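Local coordinates for replication initiation and membrane attachment protein (PDB 5WTN) that probably acts in primosome assembly at the start of bacterial DNA replication, and forms a tetramer and a complex with a primosomal re-initiation protein, at residues A[211-225]-A[247-261]. Sequence-based numbering, arbitrary orientation.
Sequences FFAGLSKQLVPRRAV and MQKLVLGVIDPAYHI
Q248 reaches from helix 247-254 onto the hollow at G214 of helix 211-217, in a helical bundle to which helices 227-240 and 263-278 also contribute, L236 and L266 both touching M247. The two helices cross at -43°, and glycine suits this place because it has no side chain to fill the dip: Q248 OE1 lies 3.3 Å from G214 CA. Extended, with CG anti to its backbone N (chi1 -173°), Q248 lays its methylene CG against L215 CD2 and carries its amide on to a water. That water donates to G214 O and accepts from the NE2 atoms of Q248 and Q218, so the two glutamine amides and the G214 carbonyl meet through one water, while apolar groups pack further in. There F211 is a broad flat wedge: its CE2 meets M247 CB as well as the M247 carbonyl, and F211 CZ lies 4.0 Å from V251 CG2, which sits at the ring edge.

Helix 211-217 ends in a Schellman motif, in which L219 adopts positive phi and V220 N bonds back to L215 O. The returning chain presents V220 as a forked knob, CG2 against L252 CD2 and CG1 against I255 CD1. Beyond it, Y259 closes the D256-Y259 type I turn and offers its flat ring to the rigid pyrrolidine of P221. This CH-pi contact sets P221 CD over one face, 3.7 Å from the Y259 ring centroid and 20° off the normal.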
ATOM      1  N   PHE A 211     -40.873  24.301  11.244  1.00 45.06           N
ATOM      2  CA  PHE A 211     -40.746  24.091   9.805  1.00 39.60           C
ATOM      3  C   PHE A 211     -41.921  23.310   9.231  1.00 41.09           C
ATOM      4  O   PHE A 211     -42.527  23.726   8.249  1.00 42.08           O
ATOM      5  CB  PHE A 211     -39.432  23.366   9.521  1.00 36.95           C
ATOM      6  CG  PHE A 211     -39.286  22.898   8.108  1.00 39.62           C
ATOM      7  CD1 PHE A 211     -39.659  21.612   7.740  1.00 41.27           C
ATOM      8  CD2 PHE A 211     -38.762  23.739   7.137  1.00 39.37           C
ATOM      9  CE1 PHE A 211     -39.524  21.182   6.419  1.00 41.08           C
ATOM     10  CE2 PHE A 211     -38.629  23.309   5.819  1.00 36.33           C
ATOM     11  CZ  PHE A 211     -39.011  22.033   5.464  1.00 34.37           C
ATOM     12  N   PHE A 212     -42.235  22.178   9.851  1.00 45.49           N
ATOM     13  CA  PHE A 212     -43.315  21.316   9.384  1.00 43.64           C
ATOM     14  C   PHE A 212     -44.678  21.936   9.617  1.00 44.64           C
ATOM     15  O   PHE A 212     -45.646  21.580   8.946  1.00 49.10           O
ATOM     16  CB  PHE A 212     -43.257  19.954  10.065  1.00 41.87           C
ATOM     17  CG  PHE A 212     -42.178  19.061   9.537  1.00 47.89           C
ATOM     18  CD1 PHE A 212     -42.138  18.733   8.189  1.00 50.41           C
ATOM     19  CD2 PHE A 212     -41.206  18.539  10.385  1.00 45.31           C
ATOM     20  CE1 PHE A 212     -41.139  17.905   7.690  1.00 49.44           C
ATOM     21  CE2 PHE A 212     -40.208  17.708   9.900  1.00 43.53           C
ATOM     22  CZ  PHE A 212     -40.173  17.392   8.553  1.00 49.99           C
ATOM     23  N   ALA A 213     -44.756  22.849  10.575  1.00 40.33           N
ATOM     24  CA  ALA A 213     -45.998  23.557  10.818  1.00 44.76           C
ATOM     25  C   ALA A 213     -46.293  24.435   9.602  1.00 52.72           C
ATOM     26  O   ALA A 213     -47.438  24.526   9.137  1.00 53.29           O
ATOM     27  CB  ALA A 213     -45.892  24.393  12.073  1.00 43.38           C
ATOM     28  N   GLY A 214     -45.243  25.074   9.090  1.00 50.58           N
ATOM     29  CA  GLY A 214     -45.342  25.879   7.892  1.00 47.95           C
ATOM     30  C   GLY A 214     -45.808  25.066   6.701  1.00 50.54           C
ATOM     31  O   GLY A 214     -46.719  25.482   5.989  1.00 55.16           O
ATOM     32  N   LEU A 215     -45.195  23.910   6.475  1.00 45.84           N
ATOM     33  CA  LEU A 215     -45.550  23.112   5.309  1.00 48.19           C
ATOM     34  C   LEU A 215     -46.982  22.607   5.363  1.00 52.01           C
ATOM     35  O   LEU A 215     -47.657  22.554   4.334  1.00 54.92           O
ATOM     36  CB  LEU A 215     -44.592  21.937   5.114  1.00 44.78           C
ATOM     37  CG  LEU A 215     -43.130  22.262   4.827  1.00 45.04           C
ATOM     38  CD1 LEU A 215     -42.407  21.001   4.433  1.00 44.92           C
ATOM     39  CD2 LEU A 215     -42.983  23.309   3.736  1.00 43.06           C
ATOM     40  N   SER A 216     -47.453  22.241   6.552  1.00 51.24           N
ATOM     41  CA  SER A 216     -48.792  21.677   6.661  1.00 55.12           C
ATOM     42  C   SER A 216     -49.878  22.722   6.363  1.00 55.21           C
ATOM     43  O   SER A 216     -50.938  22.390   5.816  1.00 54.61           O
ATOM     44  CB  SER A 216     -48.998  21.014   8.022  1.00 55.86           C
ATOM     45  OG  SER A 216     -49.989  20.001   7.932  1.00 64.23           O
ATOM     46  N   LYS A 217     -49.591  23.980   6.697  1.00 54.51           N
ATOM     47  CA  LYS A 217     -50.471  25.108   6.380  1.00 55.63           C
ATOM     48  C   LYS A 217     -50.565  25.333   4.870  1.00 56.66           C
ATOM     49  O   LYS A 217     -51.588  25.805   4.365  1.00 55.97           O
ATOM     50  CB  LYS A 217     -49.960  26.383   7.062  1.00 54.64           C
ATOM     51  CG  LYS A 217     -50.988  27.504   7.200  1.00 61.60           C
ATOM     52  CD  LYS A 217     -50.465  28.634   8.096  1.00 65.47           C
ATOM     53  CE  LYS A 217     -49.760  28.102   9.359  1.00 69.26           C
ATOM     54  NZ  LYS A 217     -50.653  27.389  10.322  1.00 59.67           N
ATOM     55  N   GLN A 218     -49.483  24.992   4.171  1.00 53.30           N
ATOM     56  CA  GLN A 218     -49.380  25.137   2.721  1.00 53.52           C
ATOM     57  C   GLN A 218     -49.748  23.869   1.979  1.00 52.88           C
ATOM     58  O   GLN A 218     -49.499  23.769   0.773  1.00 53.81           O
ATOM     59  CB  GLN A 218     -47.986  25.599   2.294  1.00 53.12           C
ATOM     60  CG  GLN A 218     -47.517  26.888   2.967  1.00 56.40           C
ATOM     61  CD  GLN A 218     -48.438  28.067   2.712  1.00 56.69           C
ATOM     62  OE1 GLN A 218     -49.232  28.069   1.761  1.00 56.75           O
ATOM     63  NE2 GLN A 218     -48.332  29.083   3.563  1.00 58.58           N
ATOM     64  N   LEU A 219     -50.281  22.895   2.716  1.00 48.96           N
ATOM     65  CA  LEU A 219     -50.768  21.638   2.146  1.00 50.14           C
ATOM     66  C   LEU A 219     -49.663  20.757   1.593  1.00 49.13           C
ATOM     67  O   LEU A 219     -49.894  19.973   0.668  1.00 49.52           O
ATOM     68  CB  LEU A 219     -51.823  21.875   1.051  1.00 52.19           C
ATOM     69  CG  LEU A 219     -53.114  22.600   1.441  1.00 58.34           C
ATOM     70  CD1 LEU A 219     -53.581  22.183   2.840  1.00 54.89           C
ATOM     71  CD2 LEU A 219     -52.984  24.125   1.322  1.00 56.07           C
ATOM     72  N   VAL A 220     -48.481  20.841   2.194  1.00 49.96           N
ATOM     73  CA  VAL A 220     -47.374  19.957   1.840  1.00 52.71           C
ATOM     74  C   VAL A 220     -47.298  18.775   2.805  1.00 49.71           C
ATOM     75  O   VAL A 220     -46.929  18.935   3.968  1.00 51.38           O
ATOM     76  CB  VAL A 220     -46.029  20.706   1.848  1.00 52.69           C
ATOM     77  CG1 VAL A 220     -44.893  19.756   1.500  1.00 42.93           C
ATOM     78  CG2 VAL A 220     -46.069  21.879   0.881  1.00 47.86           C
ATOM     79  N   PRO A 221     -47.646  17.591   2.311  1.00 49.67           N
ATOM     80  CA  PRO A 221     -47.639  16.377   3.134  1.00 51.69           C
ATOM     81  C   PRO A 221     -46.288  16.133   3.802  1.00 51.02           C
ATOM     82  O   PRO A 221     -45.253  16.161   3.137  1.00 47.43           O
ATOM     83  CB  PRO A 221     -47.930  15.270   2.120  1.00 50.55           C
ATOM     84  CG  PRO A 221     -47.409  15.804   0.830  1.00 46.51           C
ATOM     85  CD  PRO A 221     -47.658  17.285   0.871  1.00 48.52           C
ATOM     86  N   ARG A 222     -46.310  15.892   5.109  1.00 52.99           N
ATOM     87  CA  ARG A 222     -45.090  15.606   5.868  1.00 55.59           C
ATOM     88  C   ARG A 222     -44.262  14.495   5.197  1.00 52.83           C
ATOM     89  O   ARG A 222     -43.029  14.501   5.249  1.00 47.40           O
ATOM     90  CB  ARG A 222     -45.461  15.243   7.314  1.00 54.06           C
ATOM     91  CG  ARG A 222     -44.353  14.600   8.135  1.00 56.58           C
ATOM     92  CD  ARG A 222     -43.442  15.640   8.767  1.00 56.47           C
ATOM     93  NE  ARG A 222     -42.371  15.054   9.582  1.00 63.21           N
ATOM     94  CZ  ARG A 222     -41.293  14.429   9.097  1.00 63.29           C
ATOM     95  NH1 ARG A 222     -41.122  14.281   7.785  1.00 54.16           N
ATOM     96  NH2 ARG A 222     -40.374  13.943   9.928  1.00 69.09           N
ATOM     97  N   ARG A 223     -44.961  13.584   4.523  1.00 53.24           N
ATOM     98  CA  ARG A 223     -44.345  12.506   3.761  1.00 54.16           C
ATOM     99  C   ARG A 223     -43.362  13.025   2.715  1.00 50.50           C
ATOM    100  O   ARG A 223     -42.473  12.290   2.285  1.00 51.31           O
ATOM    101  CB  ARG A 223     -45.431  11.688   3.055  1.00 63.04           C
ATOM    102  CG  ARG A 223     -46.657  11.354   3.917  1.00 70.33           C
ATOM    103  CD  ARG A 223     -47.871  11.004   3.045  1.00 74.03           C
ATOM    104  NE  ARG A 223     -47.484  10.342   1.795  1.00 85.99           N
ATOM    105  CZ  ARG A 223     -47.331   9.025   1.644  1.00 89.11           C
ATOM    106  NH1 ARG A 223     -47.535   8.203   2.670  1.00 86.20           N
ATOM    107  NH2 ARG A 223     -46.971   8.526   0.463  1.00 81.61           N
ATOM    108  N   ALA A 224     -43.526  14.279   2.297  1.00 44.85           N
ATOM    109  CA  ALA A 224     -42.667  14.852   1.255  1.00 45.92           C
ATOM    110  C   ALA A 224     -41.227  14.978   1.711  1.00 44.07           C
ATOM    111  O   ALA A 224     -40.294  14.865   0.912  1.00 40.47           O
ATOM    112  CB  ALA A 224     -43.179  16.204   0.808  1.00 45.89           C
ATOM    113  N   VAL A 225     -41.048  15.194   3.005  1.00 43.71           N
ATOM    114  CA  VAL A 225     -39.712  15.326   3.526  1.00 39.80           C
ATOM    115  C   VAL A 225     -39.260  13.928   3.917  1.00 45.14           C
ATOM    116  O   VAL A 225     -39.714  13.344   4.906  1.00 46.60           O
ATOM    117  CB  VAL A 225     -39.692  16.248   4.733  1.00 38.94           C
ATOM    118  CG1 VAL A 225     -38.317  16.271   5.372  1.00 39.10           C
ATOM    119  CG2 VAL A 225     -40.108  17.632   4.316  1.00 39.81           C
ATOM    120  N   MET A 247     -36.470  28.303   4.961  1.00 33.47           N
ATOM    121  CA  MET A 247     -36.359  27.048   4.247  1.00 32.19           C
ATOM    122  C   MET A 247     -37.618  26.583   3.855  1.00 31.42           C
ATOM    123  O   MET A 247     -37.745  25.781   3.063  1.00 29.41           O
ATOM    124  CB  MET A 247     -35.761  25.963   5.033  1.00 28.80           C
ATOM    125  CG  MET A 247     -35.323  24.860   4.150  1.00 22.52           C
ATOM    126  SD  MET A 247     -33.632  24.855   4.238  1.00  5.80           S
ATOM    127  CE  MET A 247     -33.166  23.866   3.060  1.00 24.12           C
ATOM    128  N   GLN A 248     -38.584  27.112   4.447  1.00 31.33           N
ATOM    129  CA  GLN A 248     -39.908  26.850   3.927  1.00 34.19           C
ATOM    130  C   GLN A 248     -40.007  27.394   2.506  1.00 30.91           C
ATOM    131  O   GLN A 248     -40.430  26.672   1.605  1.00 30.46           O
ATOM    132  CB  GLN A 248     -40.980  27.460   4.823  1.00 36.10           C
ATOM    133  CG  GLN A 248     -42.399  27.088   4.430  1.00 37.43           C
ATOM    134  CD  GLN A 248     -43.436  27.741   5.325  1.00 50.42           C
ATOM    135  OE1 GLN A 248     -43.203  27.938   6.523  1.00 55.69           O
ATOM    136  NE2 GLN A 248     -44.588  28.091   4.747  1.00 54.04           N
ATOM    137  N   LYS A 249     -39.586  28.642   2.303  1.00 29.51           N
ATOM    138  CA  LYS A 249     -39.601  29.232   0.968  1.00 31.15           C
ATOM    139  C   LYS A 249     -38.792  28.388  -0.012  1.00 30.37           C
ATOM    140  O   LYS A 249     -39.323  27.943  -1.028  1.00 27.59           O
ATOM    141  CB  LYS A 249     -39.101  30.683   0.964  1.00 32.98           C
ATOM    142  CG  LYS A 249     -40.203  31.734   1.103  1.00 41.50           C
ATOM    143  CD  LYS A 249     -39.746  33.110   0.574  1.00 43.39           C
ATOM    144  CE  LYS A 249     -38.357  33.486   1.105  1.00 47.07           C
ATOM    145  NZ  LYS A 249     -37.870  34.868   0.746  1.00 48.90           N
ATOM    146  N   LEU A 250     -37.523  28.155   0.316  1.00 29.08           N
ATOM    147  CA  LEU A 250     -36.631  27.379  -0.532  1.00 27.66           C
ATOM    148  C   LEU A 250     -37.243  26.040  -0.920  1.00 28.10           C
ATOM    149  O   LEU A 250     -37.183  25.623  -2.076  1.00 29.08           O
ATOM    150  CB  LEU A 250     -35.312  27.134   0.186  1.00 27.88           C
ATOM    151  CG  LEU A 250     -34.579  28.386   0.656  1.00 30.34           C
ATOM    152  CD1 LEU A 250     -33.255  27.997   1.311  1.00 27.37           C
ATOM    153  CD2 LEU A 250     -34.357  29.343  -0.510  1.00 26.35           C
ATOM    154  N   VAL A 251     -37.846  25.365   0.044  1.00 27.68           N
ATOM    155  CA  VAL A 251     -38.436  24.073  -0.245  1.00 29.73           C
ATOM    156  C   VAL A 251     -39.588  24.289  -1.217  1.00 27.17           C
ATOM    157  O   VAL A 251     -39.649  23.653  -2.264  1.00 27.38           O
ATOM    158  CB  VAL A 251     -38.859  23.337   1.047  1.00 27.85           C
ATOM    159  CG1 VAL A 251     -39.775  22.170   0.738  1.00 25.60           C
ATOM    160  CG2 VAL A 251     -37.625  22.857   1.775  1.00 27.78           C
ATOM    161  N   LEU A 252     -40.458  25.235  -0.891  1.00 26.29           N
ATOM    162  CA  LEU A 252     -41.601  25.557  -1.730  1.00 27.23           C
ATOM    163  C   LEU A 252     -41.218  26.040  -3.145  1.00 27.88           C
ATOM    164  O   LEU A 252     -42.023  25.976  -4.056  1.00 26.77           O
ATOM    165  CB  LEU A 252     -42.486  26.591  -1.034  1.00 25.73           C
ATOM    166  CG  LEU A 252     -43.288  26.096   0.177  1.00 25.85           C
ATOM    167  CD1 LEU A 252     -44.062  27.223   0.841  1.00 29.54           C
ATOM    168  CD2 LEU A 252     -44.234  24.987  -0.227  1.00 24.19           C
ATOM    169  N   GLY A 253     -39.995  26.510  -3.338  1.00 26.12           N
ATOM    170  CA  GLY A 253     -39.609  26.979  -4.645  1.00 24.47           C
ATOM    171  C   GLY A 253     -39.155  25.848  -5.540  1.00 29.19           C
ATOM    172  O   GLY A 253     -39.267  25.933  -6.761  1.00 33.89           O
ATOM    173  N   VAL A 254     -38.590  24.810  -4.937  1.00 28.96           N
ATOM    174  CA  VAL A 254     -38.069  23.672  -5.688  1.00 24.89           C
ATOM    175  C   VAL A 254     -38.954  22.411  -5.711  1.00 27.49           C
ATOM    176  O   VAL A 254     -38.562  21.376  -6.256  1.00 31.25           O
ATOM    177  CB  VAL A 254     -36.661  23.349  -5.222  1.00 28.60           C
ATOM    178  CG1 VAL A 254     -35.854  24.629  -5.189  1.00 29.85           C
ATOM    179  CG2 VAL A 254     -36.699  22.737  -3.831  1.00 32.65           C
ATOM    180  N   ILE A 255     -40.134  22.477  -5.104  1.00 27.97           N
ATOM    181  CA  ILE A 255     -40.964  21.278  -4.972  1.00 29.40           C
ATOM    182  C   ILE A 255     -41.830  20.940  -6.198  1.00 32.30           C
ATOM    183  O   ILE A 255     -42.488  21.813  -6.769  1.00 29.86           O
ATOM    184  CB  ILE A 255     -41.818  21.323  -3.675  1.00 30.04           C
ATOM    185  CG1 ILE A 255     -42.526  19.990  -3.429  1.00 34.82           C
ATOM    186  CG2 ILE A 255     -42.816  22.452  -3.716  1.00 28.46           C
ATOM    187  CD1 ILE A 255     -43.253  19.936  -2.098  1.00 36.33           C
ATOM    188  N   ASP A 256     -41.803  19.654  -6.570  1.00 40.12           N
ATOM    189  CA  ASP A 256     -42.613  19.010  -7.634  1.00 39.34           C
ATOM    190  C   ASP A 256     -44.116  19.163  -7.479  1.00 39.34           C
ATOM    191  O   ASP A 256     -44.607  19.365  -6.372  1.00 40.44           O
ATOM    192  CB  ASP A 256     -42.387  17.499  -7.560  1.00 38.02           C
ATOM    193  CG  ASP A 256     -41.630  16.968  -8.715  1.00 43.18           C
ATOM    194  OD1 ASP A 256     -40.887  17.736  -9.362  1.00 41.98           O
ATOM    195  OD2 ASP A 256     -41.779  15.755  -8.961  1.00 53.98           O
ATOM    196  N   PRO A 257     -44.868  19.025  -8.586  1.00 41.44           N
ATOM    197  CA  PRO A 257     -46.324  18.891  -8.422  1.00 36.22           C
ATOM    198  C   PRO A 257     -46.625  17.539  -7.787  1.00 39.41           C
ATOM    199  O   PRO A 257     -47.715  17.314  -7.252  1.00 38.85           O
ATOM    200  CB  PRO A 257     -46.851  18.910  -9.861  1.00 28.44           C
ATOM    201  CG  PRO A 257     -45.676  19.367 -10.725  1.00 29.38           C
ATOM    202  CD  PRO A 257     -44.452  18.923  -9.998  1.00 39.63           C
ATOM    203  N   ALA A 258     -45.644  16.644  -7.857  1.00 41.16           N
ATOM    204  CA  ALA A 258     -45.751  15.330  -7.246  1.00 44.34           C
ATOM    205  C   ALA A 258     -45.365  15.386  -5.767  1.00 44.65           C
ATOM    206  O   ALA A 258     -45.372  14.364  -5.081  1.00 45.40           O
ATOM    207  CB  ALA A 258     -44.858  14.341  -7.980  1.00 45.04           C
ATOM    208  N   TYR A 259     -45.005  16.575  -5.293  1.00 42.01           N
ATOM    209  CA  TYR A 259     -44.530  16.753  -3.926  1.00 39.54           C
ATOM    210  C   TYR A 259     -43.099  16.255  -3.677  1.00 40.59           C
ATOM    211  O   TYR A 259     -42.615  16.266  -2.546  1.00 43.32           O
ATOM    212  CB  TYR A 259     -45.558  16.277  -2.897  1.00 40.63           C
ATOM    213  CG  TYR A 259     -46.736  17.223  -2.823  1.00 45.91           C
ATOM    214  CD1 TYR A 259     -47.972  16.883  -3.351  1.00 43.45           C
ATOM    215  CD2 TYR A 259     -46.596  18.484  -2.252  1.00 47.82           C
ATOM    216  CE1 TYR A 259     -49.053  17.775  -3.288  1.00 42.98           C
ATOM    217  CE2 TYR A 259     -47.660  19.375  -2.186  1.00 47.54           C
ATOM    218  CZ  TYR A 259     -48.882  19.020  -2.706  1.00 47.72           C
ATOM    219  OH  TYR A 259     -49.925  19.919  -2.632  1.00 50.04           O
ATOM    220  N   HIS A 260     -42.445  15.772  -4.730  1.00 39.39           N
ATOM    221  CA  HIS A 260     -41.031  15.413  -4.659  1.00 38.04           C
ATOM    222  C   HIS A 260     -40.135  16.639  -4.488  1.00 37.73           C
ATOM    223  O   HIS A 260     -40.325  17.655  -5.144  1.00 41.23           O
ATOM    224  CB  HIS A 260     -40.627  14.670  -5.922  1.00 38.52           C
ATOM    225  CG  HIS A 260     -39.185  14.277  -5.961  1.00 42.20           C
ATOM    226  ND1 HIS A 260     -38.261  14.916  -6.763  1.00 45.08           N
ATOM    227  CD2 HIS A 260     -38.509  13.295  -5.316  1.00 43.81           C
ATOM    228  CE1 HIS A 260     -37.077  14.348  -6.608  1.00 44.89           C
ATOM    229  NE2 HIS A 260     -37.200  13.362  -5.735  1.00 47.43           N
ATOM    230  N   ILE A 261     -39.140  16.539  -3.620  1.00 36.93           N
ATOM    231  CA  ILE A 261     -38.157  17.606  -3.466  1.00 35.61           C
ATOM    232  C   ILE A 261     -36.802  17.190  -4.022  1.00 34.91           C
ATOM    233  O   ILE A 261     -36.226  16.188  -3.598  1.00 36.93           O
ATOM    234  CB  ILE A 261     -37.998  17.990  -1.990  1.00 35.19           C
ATOM    235  CG1 ILE A 261     -39.345  18.425  -1.427  1.00 33.31           C
ATOM    236  CG2 ILE A 261     -36.975  19.100  -1.825  1.00 31.18           C
ATOM    237  CD1 ILE A 261     -39.326  18.644   0.052  1.00 29.87           C
TER
HETATM  238  O   HOH W   1     -47.130  28.073   6.186  1.00 58.03           O
HETATM  239  O   HOH W   2     -50.017  22.753  -1.802  1.00 40.43           O
HETATM  240  O   HOH W   3     -39.836  14.429  -1.485  1.00 39.27           O